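Local coordinates for iota-carrageenase (Alteromonas sp., PDB 1H80), which hydrolyses the beta-1,4 linkages of iota-carrageenan, a sulfated galactan of red algal cell walls, with inversion of anomeric configuration, at residues Gln229-Ile235 and Met256-Val261; Met250-His254 and Asp418-Lys422; Gly280-Leu284 and Tyr341-Gly346; Leu404-Thr410 and His436-Thr441. One frame throughout, in Å; residues are numbered along the deposited sequence.

Contact 1 (Gln229-Ile235 and Met256-Val261)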
loop_
_atom_site.group_PDB
_atom_site.type_symbol
_atom_site.label_atom_id
_atom_site.label_comp_id
_atom_site.label_asym_id
_atom_site.label_seq_id
_atom_site.Cartn_x
_atom_site.Cartn_y
_atom_site.Cartn_z
ATOM N N GLN A 229 12.012 3.241 15.982
ATOM C CA GLN A 229 11.225 2.041 16.234
ATOM C C GLN A 229 10.254 1.858 15.084
ATOM O O GLN A 229 9.841 2.827 14.449
ATOM C CB GLN A 229 10.440 2.182 17.538
ATOM C CG GLN A 229 11.314 2.456 18.743
ATOM C CD GLN A 229 10.513 2.745 19.991
ATOM O OE1 GLN A 229 9.397 3.259 19.918
ATOM N NE2 GLN A 229 11.088 2.435 21.149
ATOM N N GLY A 230 9.889 0.611 14.822
ATOM C CA GLY A 230 8.960 0.343 13.743
ATOM C C GLY A 230 9.545 -0.584 12.706
ATOM O O GLY A 230 10.344 -1.469 13.026
ATOM N N GLY A 231 9.148 -0.375 11.455
ATOM C CA GLY A 231 9.634 -1.214 10.378
ATOM C C GLY A 231 8.821 -2.490 10.295
ATOM O O GLY A 231 7.956 -2.739 11.138
ATOM N N ILE A 232 9.106 -3.309 9.290
ATOM C CA ILE A 232 8.377 -4.551 9.111
ATOM C C ILE A 232 9.309 -5.753 9.135
ATOM O O ILE A 232 10.440 -5.690 8.655
ATOM C CB ILE A 232 7.561 -4.537 7.788
ATOM C CG1 ILE A 232 8.489 -4.579 6.573
ATOM C CG2 ILE A 232 6.700 -3.278 7.732
ATOM C CD1 ILE A 232 7.735 -4.574 5.239
ATOM N N ARG A 233 8.826 -6.846 9.718
ATOM C CA ARG A 233 9.598 -8.076 9.834
ATOM C C ARG A 233 8.684 -9.277 9.692
ATOM O O ARG A 233 7.523 -9.230 10.098
ATOM C CB ARG A 233 10.270 -8.159 11.204
ATOM C CG ARG A 233 11.420 -7.198 11.437
ATOM C CD ARG A 233 11.543 -6.908 12.925
ATOM N NE ARG A 233 10.330 -6.245 13.384
ATOM C CZ ARG A 233 10.042 -4.974 13.129
ATOM N NH1 ARG A 233 10.895 -4.225 12.438
ATOM N NH2 ARG A 233 8.883 -4.465 13.520
ATOM N N ASN A 234 9.223 -10.351 9.128
ATOM C CA ASN A 234 8.484 -11.590 8.953
ATOM C C ASN A 234 7.154 -11.362 8.263
ATOM O O ASN A 234 6.088 -11.722 8.768
ATOM C CB ASN A 234 8.291 -12.254 10.311
ATOM C CG ASN A 234 9.609 -12.484 11.021
ATOM O OD1 ASN A 234 10.513 -13.122 10.476
ATOM N ND2 ASN A 234 9.734 -11.960 12.234
ATOM N N ILE A 235 7.243 -10.754 7.090
ATOM C CA ILE A 235 6.076 -10.459 6.286
ATOM C C ILE A 235 5.975 -11.495 5.179
ATOM O O ILE A 235 6.985 -11.907 4.604
ATOM C CB ILE A 235 6.190 -9.059 5.646
ATOM C CG1 ILE A 235 6.345 -7.998 6.738
ATOM C CG2 ILE A 235 4.981 -8.782 4.764
ATOM C CD1 ILE A 235 5.218 -7.979 7.765
ATOM N N MET A 256 14.630 3.236 7.469
ATOM C CA MET A 256 14.355 2.107 8.351
ATOM C C MET A 256 15.022 0.773 8.050
ATOM O O MET A 256 15.118 0.349 6.902
ATOM C CB MET A 256 12.839 1.904 8.426
ATOM C CG MET A 256 12.369 0.709 9.249
ATOM S SD MET A 256 12.816 0.791 10.994
ATOM C CE MET A 256 12.266 2.443 11.375
ATOM N N LYS A 257 15.475 0.114 9.110
ATOM C CA LYS A 257 16.086 -1.199 8.992
ATOM C C LYS A 257 14.965 -2.214 9.200
ATOM O O LYS A 257 14.502 -2.424 10.324
ATOM C CB LYS A 257 17.163 -1.398 10.058
ATOM C CG LYS A 257 17.755 -2.794 10.049
ATOM C CD LYS A 257 18.901 -2.921 11.037
ATOM C CE LYS A 257 19.498 -4.315 10.997
ATOM N NZ LYS A 257 20.695 -4.431 11.875
ATOM N N ASN A 258 14.524 -2.830 8.110
ATOM C CA ASN A 258 13.445 -3.807 8.159
ATOM C C ASN A 258 13.976 -5.230 8.166
ATOM O O ASN A 258 15.167 -5.462 7.957
ATOM C CB ASN A 258 12.523 -3.611 6.956
ATOM C CG ASN A 258 11.882 -2.241 6.935
ATOM O OD1 ASN A 258 10.949 -1.965 7.689
ATOM N ND2 ASN A 258 12.393 -1.364 6.078
ATOM N N GLY A 259 13.071 -6.178 8.399
ATOM C CA GLY A 259 13.437 -7.577 8.443
ATOM C C GLY A 259 13.172 -8.361 7.173
ATOM O O GLY A 259 13.275 -7.834 6.061
ATOM N N ASP A 260 12.815 -9.630 7.346
ATOM C CA ASP A 260 12.572 -10.522 6.224
ATOM C C ASP A 260 11.186 -10.413 5.616
ATOM O O ASP A 260 10.197 -10.168 6.313
ATOM C CB ASP A 260 12.816 -11.974 6.641
ATOM C CG ASP A 260 14.177 -12.182 7.279
ATOM O OD1 ASP A 260 15.083 -11.353 7.048
ATOM O OD2 ASP A 260 14.342 -13.184 8.008
ATOM N N VAL A 261 11.130 -10.611 4.303
ATOM C CA VAL A 261 9.881 -10.559 3.561
ATOM C C VAL A 261 9.914 -11.620 2.477
ATOM O O VAL A 261 10.913 -11.772 1.778
ATOM C CB VAL A 261 9.677 -9.186 2.863
ATOM C CG1 VAL A 261 8.355 -9.183 2.092
ATOM C CG2 VAL A 261 9.696 -8.066 3.888
HETATM O O HOH W 1 13.794 -4.499 11.861
HETATM O O HOH W 2 12.393 -10.739 10.036
#
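Asn258 reaches across to the backbone of Gly231 and Ile232 and takes the place of a main-chain acceptor. Its CB lies 3.4 Å from Ile232 O; with CG beside its own backbone N (chi1 -61°), the amide turns to Ile232 N. At the tip, OD1 accepts from Ile232 N at 2.8 Å, in the carbonyl plane and on a lone pair; the same OD1 comes within 3.1 Å of Gly231 CA. ND2, the other branch, donates to Ser347 O and Thr219 OG1, so both ends of the amide are held and its rotation is fixed. The pairing then passes to the main chains: Gly259 N gives Ile232 O a nearly straight bond of 2.7 Å (171° at the hydrogen), and Ile235 N reaches Asp260 O at 3.1 Å. Any CB on Gly259 would run into Arg233 CG. The Arg233 guanidinium folds back so that NH1 meets Gly230 O at 2.9 Å, while NE forms a salt bridge with Asp200. Ile235 and Val261 form a parallel bridge, their CA atoms 4.7 Å apart. Such parallel stacking of successive turns is the hallmark of the right-handed beta-helix of pectate lyase-like proteins.

Contact 2 (Met250-His254 and Asp418-Lys422). With CA (calcium ion), chain E.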
loop_
_atom_site.group_PDB
_atom_site.type_symbol
_atom_site.label_atom_id
_atom_site.label_comp_id
_atom_site.label_asym_id
_atom_site.label_seq_id
_atom_site.Cartn_x
_atom_site.Cartn_y
_atom_site.Cartn_z
ATOM N N MET A 250 6.519 -3.259 -4.011
ATOM C CA MET A 250 7.624 -2.317 -3.968
ATOM C C MET A 250 8.293 -2.272 -2.605
ATOM O O MET A 250 7.625 -2.306 -1.571
ATOM C CB MET A 250 7.135 -0.922 -4.365
ATOM C CG MET A 250 8.184 0.164 -4.238
ATOM S SD MET A 250 8.114 0.956 -2.625
ATOM C CE MET A 250 7.428 2.547 -3.103
ATOM N N PHE A 251 9.621 -2.214 -2.618
ATOM C CA PHE A 251 10.403 -2.147 -1.393
ATOM C C PHE A 251 11.118 -0.805 -1.395
ATOM O O PHE A 251 11.829 -0.474 -2.344
ATOM C CB PHE A 251 11.448 -3.264 -1.336
ATOM C CG PHE A 251 10.865 -4.644 -1.309
ATOM C CD1 PHE A 251 10.523 -5.295 -2.491
ATOM C CD2 PHE A 251 10.652 -5.295 -0.099
ATOM C CE1 PHE A 251 9.979 -6.574 -2.471
ATOM C CE2 PHE A 251 10.107 -6.573 -0.066
ATOM C CZ PHE A 251 9.770 -7.214 -1.253
ATOM N N GLY A 252 10.911 -0.030 -0.338
ATOM C CA GLY A 252 11.549 1.270 -0.217
ATOM C C GLY A 252 11.710 1.504 1.269
ATOM O O GLY A 252 10.841 2.104 1.895
ATOM N N PRO A 253 12.825 1.054 1.859
ATOM C CA PRO A 253 13.065 1.214 3.295
ATOM C C PRO A 253 13.366 2.614 3.803
ATOM O O PRO A 253 13.274 2.866 5.005
ATOM C CB PRO A 253 14.216 0.253 3.546
ATOM C CG PRO A 253 15.036 0.422 2.300
ATOM C CD PRO A 253 13.985 0.421 1.200
ATOM N N HIS A 254 13.706 3.527 2.900
ATOM C CA HIS A 254 14.046 4.882 3.307
ATOM C C HIS A 254 15.146 4.818 4.366
ATOM O O HIS A 254 16.256 4.384 4.071
ATOM C CB HIS A 254 12.810 5.614 3.839
ATOM C CG HIS A 254 11.881 6.080 2.761
ATOM N ND1 HIS A 254 11.704 7.412 2.453
ATOM C CD2 HIS A 254 11.105 5.388 1.892
ATOM C CE1 HIS A 254 10.860 7.521 1.443
ATOM N NE2 HIS A 254 10.482 6.306 1.083
ATOM N N ASP A 418 23.531 -1.748 1.399
ATOM C CA ASP A 418 22.701 -2.282 0.333
ATOM C C ASP A 418 21.951 -3.499 0.839
ATOM O O ASP A 418 22.378 -4.158 1.786
ATOM C CB ASP A 418 23.581 -2.679 -0.861
ATOM C CG ASP A 418 22.787 -3.299 -1.998
ATOM O OD1 ASP A 418 21.838 -2.649 -2.481
ATOM O OD2 ASP A 418 23.117 -4.430 -2.416
ATOM N N TYR A 419 20.812 -3.780 0.223
ATOM C CA TYR A 419 20.043 -4.951 0.592
ATOM C C TYR A 419 19.657 -5.603 -0.721
ATOM O O TYR A 419 19.692 -4.958 -1.773
ATOM C CB TYR A 419 18.806 -4.580 1.423
ATOM C CG TYR A 419 17.726 -3.819 0.690
ATOM C CD1 TYR A 419 17.807 -2.436 0.514
ATOM C CD2 TYR A 419 16.613 -4.484 0.179
ATOM C CE1 TYR A 419 16.796 -1.736 -0.157
ATOM C CE2 TYR A 419 15.607 -3.801 -0.488
ATOM C CZ TYR A 419 15.702 -2.430 -0.654
ATOM O OH TYR A 419 14.707 -1.758 -1.327
ATOM N N ASP A 420 19.311 -6.881 -0.675
ATOM C CA ASP A 420 18.957 -7.578 -1.895
ATOM C C ASP A 420 17.563 -8.166 -1.911
ATOM O O ASP A 420 17.119 -8.793 -0.951
ATOM C CB ASP A 420 19.957 -8.698 -2.182
ATOM C CG ASP A 420 21.381 -8.196 -2.302
ATOM O OD1 ASP A 420 21.601 -7.168 -2.979
ATOM O OD2 ASP A 420 22.278 -8.842 -1.726
ATOM N N VAL A 421 16.874 -7.942 -3.017
ATOM C CA VAL A 421 15.545 -8.487 -3.211
ATOM C C VAL A 421 15.780 -9.538 -4.284
ATOM O O VAL A 421 15.887 -9.217 -5.468
ATOM C CB VAL A 421 14.562 -7.414 -3.719
ATOM C CG1 VAL A 421 13.229 -8.056 -4.075
ATOM C CG2 VAL A 421 14.363 -6.352 -2.644
ATOM N N LYS A 422 15.900 -10.789 -3.861
ATOM C CA LYS A 422 16.145 -11.880 -4.790
ATOM C C LYS A 422 14.854 -12.292 -5.478
ATOM O O LYS A 422 13.848 -12.551 -4.822
ATOM C CB LYS A 422 16.752 -13.080 -4.054
ATOM C CG LYS A 422 18.124 -12.808 -3.438
ATOM C CD LYS A 422 18.778 -14.104 -2.967
ATOM C CE LYS A 422 20.230 -13.897 -2.545
ATOM N NZ LYS A 422 20.398 -13.706 -1.075
HETATM CA CA CA E . 21.019 -4.922 -3.805
HETATM O O HOH W 3 19.310 -6.363 -4.980
#
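Phe251 and Pro253 meet Tyr419 and Val421 mainly through side chains. The CA atoms of Phe251 and Val421 lie 8.4 Å apart and no hydrogen bond crosses, consistent with two faces of a beta-helix packed across its interior: strand 250-252 belongs to one parallel sheet, strand 421-429 pairs with strand 351-359 elsewhere. The aliphatic-aromatic contacts come first. Val421 lays CG2 over one face of the Phe251 ring as a CH-pi contact, 4.3 Å from the centroid and 23° off the normal, displaced toward the rim, while its other methyl, CG1, approaches Phe251 CE1 at 3.9 Å. Tyr419 CG stands between the backbone N and the carbonyl carbon (chi1 68°), which sends the ring toward Phe251 and Pro253 while the carbonyl O stays with the calcium. The ring takes Phe251 CB at its edge, near the plane, and Pro253 CG comes obliquely to within 3.7 Å of Tyr419 CE1. Phe348 packs against both aromatic rings, edge-to-face in the case of Phe251. The polar term lies at the tyrosine tip: OH sits 3.4 Å from Pro253 CD and hydrogen-bonds Asp278 O, whereas its approach to Phe251 O has too poor an angle to count. A leucine at Tyr419 would probably leave Asp278 O without this hydroxyl partner and open a gap beside Pro253 CD. Metal coordination occupies the residue's backbone side. Tyr419 O binds the calcium ion at 2.4 Å, alongside Asp420 OD1, a water and Thr411, and Asp418 grips the ion with both carboxylate oxygens, OD1 at 2.8 Å and OD2 at 2.6 Å.

Contact 3 (Gly280-Leu284 and Tyr341-Gly346)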
loop_
_atom_site.group_PDB
_atom_site.type_symbol
_atom_site.label_atom_id
_atom_site.label_comp_id
_atom_site.label_asym_id
_atom_site.label_seq_id
_atom_site.Cartn_x
_atom_site.Cartn_y
_atom_site.Cartn_z
ATOM N N GLY A 280 17.865 2.397 0.004
ATOM C CA GLY A 280 17.549 3.057 1.250
ATOM C C GLY A 280 18.364 4.330 1.160
ATOM O O GLY A 280 19.347 4.372 0.417
ATOM N N PHE A 281 17.964 5.372 1.875
ATOM C CA PHE A 281 18.716 6.617 1.829
ATOM C C PHE A 281 18.567 7.393 3.119
ATOM O O PHE A 281 17.671 7.126 3.921
ATOM C CB PHE A 281 18.265 7.485 0.650
ATOM C CG PHE A 281 16.817 7.871 0.699
ATOM C CD1 PHE A 281 15.829 6.982 0.283
ATOM C CD2 PHE A 281 16.436 9.125 1.165
ATOM C CE1 PHE A 281 14.484 7.339 0.330
ATOM C CE2 PHE A 281 15.092 9.491 1.218
ATOM C CZ PHE A 281 14.114 8.594 0.798
ATOM N N VAL A 282 19.458 8.358 3.314
ATOM C CA VAL A 282 19.432 9.174 4.513
ATOM C C VAL A 282 19.099 10.616 4.163
ATOM O O VAL A 282 19.455 11.103 3.091
ATOM C CB VAL A 282 20.783 9.136 5.242
ATOM C CG1 VAL A 282 20.540 9.040 6.722
ATOM C CG2 VAL A 282 21.616 7.954 4.763
ATOM N N GLU A 283 18.418 11.293 5.080
ATOM C CA GLU A 283 18.010 12.674 4.868
ATOM C C GLU A 283 18.357 13.545 6.072
ATOM O O GLU A 283 18.033 13.201 7.209
ATOM C CB GLU A 283 16.504 12.721 4.622
ATOM C CG GLU A 283 16.073 13.595 3.465
ATOM C CD GLU A 283 14.574 13.551 3.248
ATOM O OE1 GLU A 283 13.830 14.045 4.120
ATOM O OE2 GLU A 283 14.138 13.013 2.207
ATOM N N LEU A 284 19.013 14.674 5.818
ATOM C CA LEU A 284 19.386 15.600 6.883
ATOM C C LEU A 284 18.449 16.803 6.867
ATOM O O LEU A 284 18.124 17.333 5.804
ATOM C CB LEU A 284 20.833 16.068 6.704
ATOM C CG LEU A 284 21.912 14.982 6.727
ATOM C CD1 LEU A 284 23.283 15.619 6.557
ATOM C CD2 LEU A 284 21.842 14.213 8.037
ATOM N N TYR A 341 25.615 11.698 12.360
ATOM C CA TYR A 341 24.224 11.648 12.795
ATOM C C TYR A 341 23.794 10.291 13.342
ATOM O O TYR A 341 22.731 10.172 13.953
ATOM C CB TYR A 341 23.292 12.041 11.646
ATOM C CG TYR A 341 23.371 13.496 11.243
ATOM C CD1 TYR A 341 24.394 13.960 10.415
ATOM C CD2 TYR A 341 22.423 14.413 11.693
ATOM C CE1 TYR A 341 24.466 15.303 10.043
ATOM C CE2 TYR A 341 22.485 15.754 11.331
ATOM C CZ TYR A 341 23.508 16.193 10.506
ATOM O OH TYR A 341 23.568 17.519 10.140
ATOM N N GLY A 342 24.614 9.270 13.122
ATOM C CA GLY A 342 24.273 7.945 13.606
ATOM C C GLY A 342 23.213 7.287 12.718
ATOM O O GLY A 342 22.880 6.109 12.895
ATOM N N ILE A 343 22.674 8.050 11.771
ATOM C CA ILE A 343 21.683 7.484 10.834
ATOM C C ILE A 343 22.404 6.778 9.684
ATOM O O ILE A 343 23.599 7.002 9.438
ATOM C CB ILE A 343 20.757 8.546 10.232
ATOM C CG1 ILE A 343 21.486 9.651 9.469
ATOM C CG2 ILE A 343 19.898 9.260 11.271
ATOM C CD1 ILE A 343 20.528 10.659 8.823
ATOM N N GLU A 344 21.640 5.933 9.005
ATOM C CA GLU A 344 22.144 5.165 7.859
ATOM C C GLU A 344 21.005 4.730 6.946
ATOM O O GLU A 344 19.856 4.635 7.379
ATOM C CB GLU A 344 22.934 3.954 8.352
ATOM C CG GLU A 344 22.080 2.710 8.570
ATOM C CD GLU A 344 22.933 1.457 8.748
ATOM O OE1 GLU A 344 23.253 0.751 7.720
ATOM O OE2 GLU A 344 23.337 1.116 9.922
ATOM N N PRO A 345 21.307 4.468 5.665
ATOM C CA PRO A 345 20.256 4.048 4.737
ATOM C C PRO A 345 19.482 2.826 5.218
ATOM O O PRO A 345 20.056 1.876 5.758
ATOM C CB PRO A 345 21.019 3.788 3.435
ATOM C CG PRO A 345 22.421 3.505 3.895
ATOM C CD PRO A 345 22.618 4.496 5.000
ATOM N N GLY A 346 18.169 2.871 5.026
ATOM C CA GLY A 346 17.327 1.765 5.432
ATOM C C GLY A 346 17.627 0.527 4.615
ATOM O O GLY A 346 18.365 0.577 3.630
#
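A methyl of Leu284 sits almost exactly on the axis of the Tyr341 ring: CD2 is 3.3 Å from the centroid and only 6° off the normal, a remarkably close CH-pi contact. All six ring carbons are consequently nearly equidistant from it. The leucine gets there with CG beside its backbone N (chi1 -60°), and its second branch, CD1, approaches the ring at CE1, 3.7 Å away. An alanine at Leu284 is likely to leave this face of the tyrosine without its methyl cover and the ring freer to shift. The two chains run in nearly opposite directions, yet no hydrogen bond joins them. Topologically they are the outgoing and returning legs of an excursion from the beta-helix: residues 280-284 leave it after strand 275-277, and residues 341-346 come back from helix 331-340 toward strand 351-359. Between the legs, Val282 puts CG2 3.6 Å from Pro345 CD, and Leu334 of that helix touches both residues. The modelled approach of Val282 CG1 to Ile343 is too short to be trusted. Nearer the body of the protein the backbones close up. Pro345 CB rests 3.5 Å from Gly280 O, and Gly280 CA points a hydrogen at Gly346 O across 3.5 Å (163° at the hydrogen), where a CB on Gly280 would collide with that oxygen.

Contact 4 (Leu404-Thr410 and His436-Thr441)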
loop_
_atom_site.group_PDB
_atom_site.type_symbol
_atom_site.label_atom_id
_atom_site.label_comp_id
_atom_site.label_asym_id
_atom_site.label_seq_id
_atom_site.Cartn_x
_atom_site.Cartn_y
_atom_site.Cartn_z
ATOM N N LEU A 404 7.857 -0.730 -18.490
ATOM C CA LEU A 404 9.296 -0.632 -18.697
ATOM C C LEU A 404 10.101 -1.899 -18.448
ATOM O O LEU A 404 11.121 -2.126 -19.099
ATOM C CB LEU A 404 9.863 0.502 -17.843
ATOM C CG LEU A 404 9.705 1.906 -18.433
ATOM C CD1 LEU A 404 10.063 2.950 -17.395
ATOM C CD2 LEU A 404 10.595 2.037 -19.663
ATOM N N ALA A 405 9.654 -2.730 -17.513
ATOM C CA ALA A 405 10.396 -3.947 -17.206
ATOM C C ALA A 405 9.579 -4.879 -16.341
ATOM O O ALA A 405 8.456 -4.566 -15.961
ATOM C CB ALA A 405 11.687 -3.590 -16.475
ATOM N N ALA A 406 10.157 -6.032 -16.030
ATOM C CA ALA A 406 9.493 -6.986 -15.156
ATOM C C ALA A 406 9.910 -6.614 -13.738
ATOM O O ALA A 406 9.102 -6.621 -12.810
ATOM C CB ALA A 406 9.948 -8.404 -15.474
ATOM N N VAL A 407 11.185 -6.272 -13.588
ATOM C CA VAL A 407 11.744 -5.915 -12.297
ATOM C C VAL A 407 12.631 -4.679 -12.361
ATOM O O VAL A 407 13.420 -4.512 -13.290
ATOM C CB VAL A 407 12.590 -7.076 -11.734
ATOM C CG1 VAL A 407 13.250 -6.661 -10.417
ATOM C CG2 VAL A 407 11.717 -8.306 -11.536
ATOM N N ILE A 408 12.477 -3.807 -11.374
ATOM C CA ILE A 408 13.297 -2.614 -11.269
ATOM C C ILE A 408 13.971 -2.716 -9.910
ATOM O O ILE A 408 13.307 -2.888 -8.883
ATOM C CB ILE A 408 12.462 -1.322 -11.341
ATOM C CG1 ILE A 408 11.840 -1.187 -12.735
ATOM C CG2 ILE A 408 13.351 -0.110 -11.053
ATOM C CD1 ILE A 408 10.964 0.041 -12.904
ATOM N N ASP A 409 15.295 -2.654 -9.908
ATOM C CA ASP A 409 16.055 -2.738 -8.668
ATOM C C ASP A 409 17.121 -1.661 -8.699
ATOM O O ASP A 409 18.142 -1.815 -9.370
ATOM C CB ASP A 409 16.723 -4.105 -8.541
ATOM C CG ASP A 409 17.449 -4.279 -7.217
ATOM O OD1 ASP A 409 17.925 -3.266 -6.661
ATOM O OD2 ASP A 409 17.557 -5.428 -6.738
ATOM N N THR A 410 16.888 -0.572 -7.975
ATOM C CA THR A 410 17.846 0.520 -7.946
ATOM C C THR A 410 18.668 0.550 -6.660
ATOM O O THR A 410 19.147 1.605 -6.252
ATOM C CB THR A 410 17.150 1.887 -8.137
ATOM O OG1 THR A 410 16.142 2.062 -7.135
ATOM C CG2 THR A 410 16.503 1.966 -9.519
ATOM N N HIS A 436 13.511 -3.920 -21.564
ATOM C CA HIS A 436 14.262 -4.405 -20.408
ATOM C C HIS A 436 13.520 -5.492 -19.650
ATOM O O HIS A 436 12.293 -5.495 -19.596
ATOM C CB HIS A 436 14.514 -3.261 -19.426
ATOM C CG HIS A 436 15.237 -2.096 -20.020
ATOM N ND1 HIS A 436 16.574 -2.143 -20.351
ATOM C CD2 HIS A 436 14.812 -0.851 -20.335
ATOM C CE1 HIS A 436 16.942 -0.972 -20.845
ATOM N NE2 HIS A 436 15.893 -0.172 -20.846
ATOM N N LYS A 437 14.271 -6.415 -19.061
ATOM C CA LYS A 437 13.659 -7.451 -18.245
ATOM C C LYS A 437 13.853 -6.941 -16.821
ATOM O O LYS A 437 12.894 -6.772 -16.066
ATOM C CB LYS A 437 14.362 -8.795 -18.423
ATOM C CG LYS A 437 13.769 -9.882 -17.536
ATOM C CD LYS A 437 14.470 -11.218 -17.710
ATOM C CE LYS A 437 13.880 -12.263 -16.773
ATOM N NZ LYS A 437 14.561 -13.585 -16.893
ATOM N N THR A 438 15.107 -6.681 -16.468
ATOM C CA THR A 438 15.440 -6.148 -15.155
ATOM C C THR A 438 16.241 -4.870 -15.342
ATOM O O THR A 438 17.249 -4.852 -16.052
ATOM C CB THR A 438 16.289 -7.136 -14.313
ATOM O OG1 THR A 438 15.510 -8.297 -13.998
ATOM C CG2 THR A 438 16.745 -6.475 -13.016
ATOM N N ILE A 439 15.769 -3.795 -14.729
ATOM C CA ILE A 439 16.461 -2.519 -14.795
ATOM C C ILE A 439 17.165 -2.375 -13.458
ATOM O O ILE A 439 16.529 -2.452 -12.409
ATOM C CB ILE A 439 15.479 -1.343 -14.973
ATOM C CG1 ILE A 439 14.822 -1.421 -16.354
ATOM C CG2 ILE A 439 16.216 -0.019 -14.798
ATOM C CD1 ILE A 439 13.757 -0.377 -16.582
ATOM N N ASP A 440 18.479 -2.189 -13.496
ATOM C CA ASP A 440 19.252 -2.029 -12.272
ATOM C C ASP A 440 20.176 -0.824 -12.402
ATOM O O ASP A 440 20.023 -0.013 -13.313
ATOM C CB ASP A 440 20.058 -3.297 -11.970
ATOM C CG ASP A 440 20.847 -3.793 -13.167
ATOM O OD1 ASP A 440 21.489 -2.966 -13.846
ATOM O OD2 ASP A 440 20.832 -5.019 -13.419
ATOM N N THR A 441 21.132 -0.705 -11.490
ATOM C CA THR A 441 22.053 0.423 -11.509
ATOM C C THR A 441 23.009 0.412 -12.699
ATOM O O THR A 441 23.605 1.437 -13.021
ATOM C CB THR A 441 22.879 0.477 -10.211
ATOM O OG1 THR A 441 23.646 -0.724 -10.085
ATOM C CG2 THR A 441 21.959 0.613 -9.007
HETATM O O HOH W 4 11.618 -1.620 -21.607
HETATM O O HOH W 5 20.593 -2.304 -8.498
#
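Ile439 fills the tight side of this contact, extending CG1 and CD1 over Ala405. Its CG1 is set beside the backbone N (chi1 -68°), which brings CG1 and CD1 each to 3.8 Å from Ala405 CB; CD1 continues toward Leu404, reaching CB at 4.2 Å. The backbones are bonded directly. Lys437 O is gripped by two successive amides, Ala406 N at 2.8 Å and Val407 N at 3.1 Å; the first donor is tilted somewhat from the carbonyl plane, the second nearly in line with the C=O bond. Val407 O then accepts from Ile439 N, and Asp409 N returns a bond to Ile439 O that is almost straight (174° at the hydrogen). This alternation of donors and acceptors, with Val407 paired to Thr438 and Ile408 to Ile439, is that of parallel strands; within the beta-helix, strand 438-439 forms the outer edge of a five-strand parallel sheet next to strand 407-409. The opposing ends are looser and wet. At one, a water bridges Leu404 O and His436 N, while the imidazole is held elsewhere, NE2 to Tyr373 O. At the other, the amide of Thr441 is 3.8 Å from Asp409 O and a second water lies between them, bound only weakly by Thr441 N. Exposed Lys437 points its CB away from the neighbouring chain, and Thr441 offers little beyond CG2, 4.0 Å from Thr410 C. The Asp409 carboxylate turns to the calcium site: OD1 bonds Thr411 OG1, a calcium ligand, making Asp409 a second-shell residue.

In the fold
All four contacts belong to the C-terminal half of the beta-helix or to what projects from it. Contacts 1 and 2, centres about 11 Å apart, touch where Val261 packs on Phe251; their segments alternate along the chain. Contacts 2 and 4 (centres about 13 Å apart) alternate likewise and reach one parallel sheet, where 275-277 separates 250-252 from 407-409, and 438-439 is the edge strand; contact 2 joins it through 250-252 alone, 418-422 leading into strand 421-429 of another. Contact 3, its centre about 14 Å from that of contact 2, lies wholly between that contact's two segments in sequence and is tied to it through His254 O, which probably accepts from Phe281 N and Gly346 N. The centres of contacts 1 and 4 are about 24 Å apart.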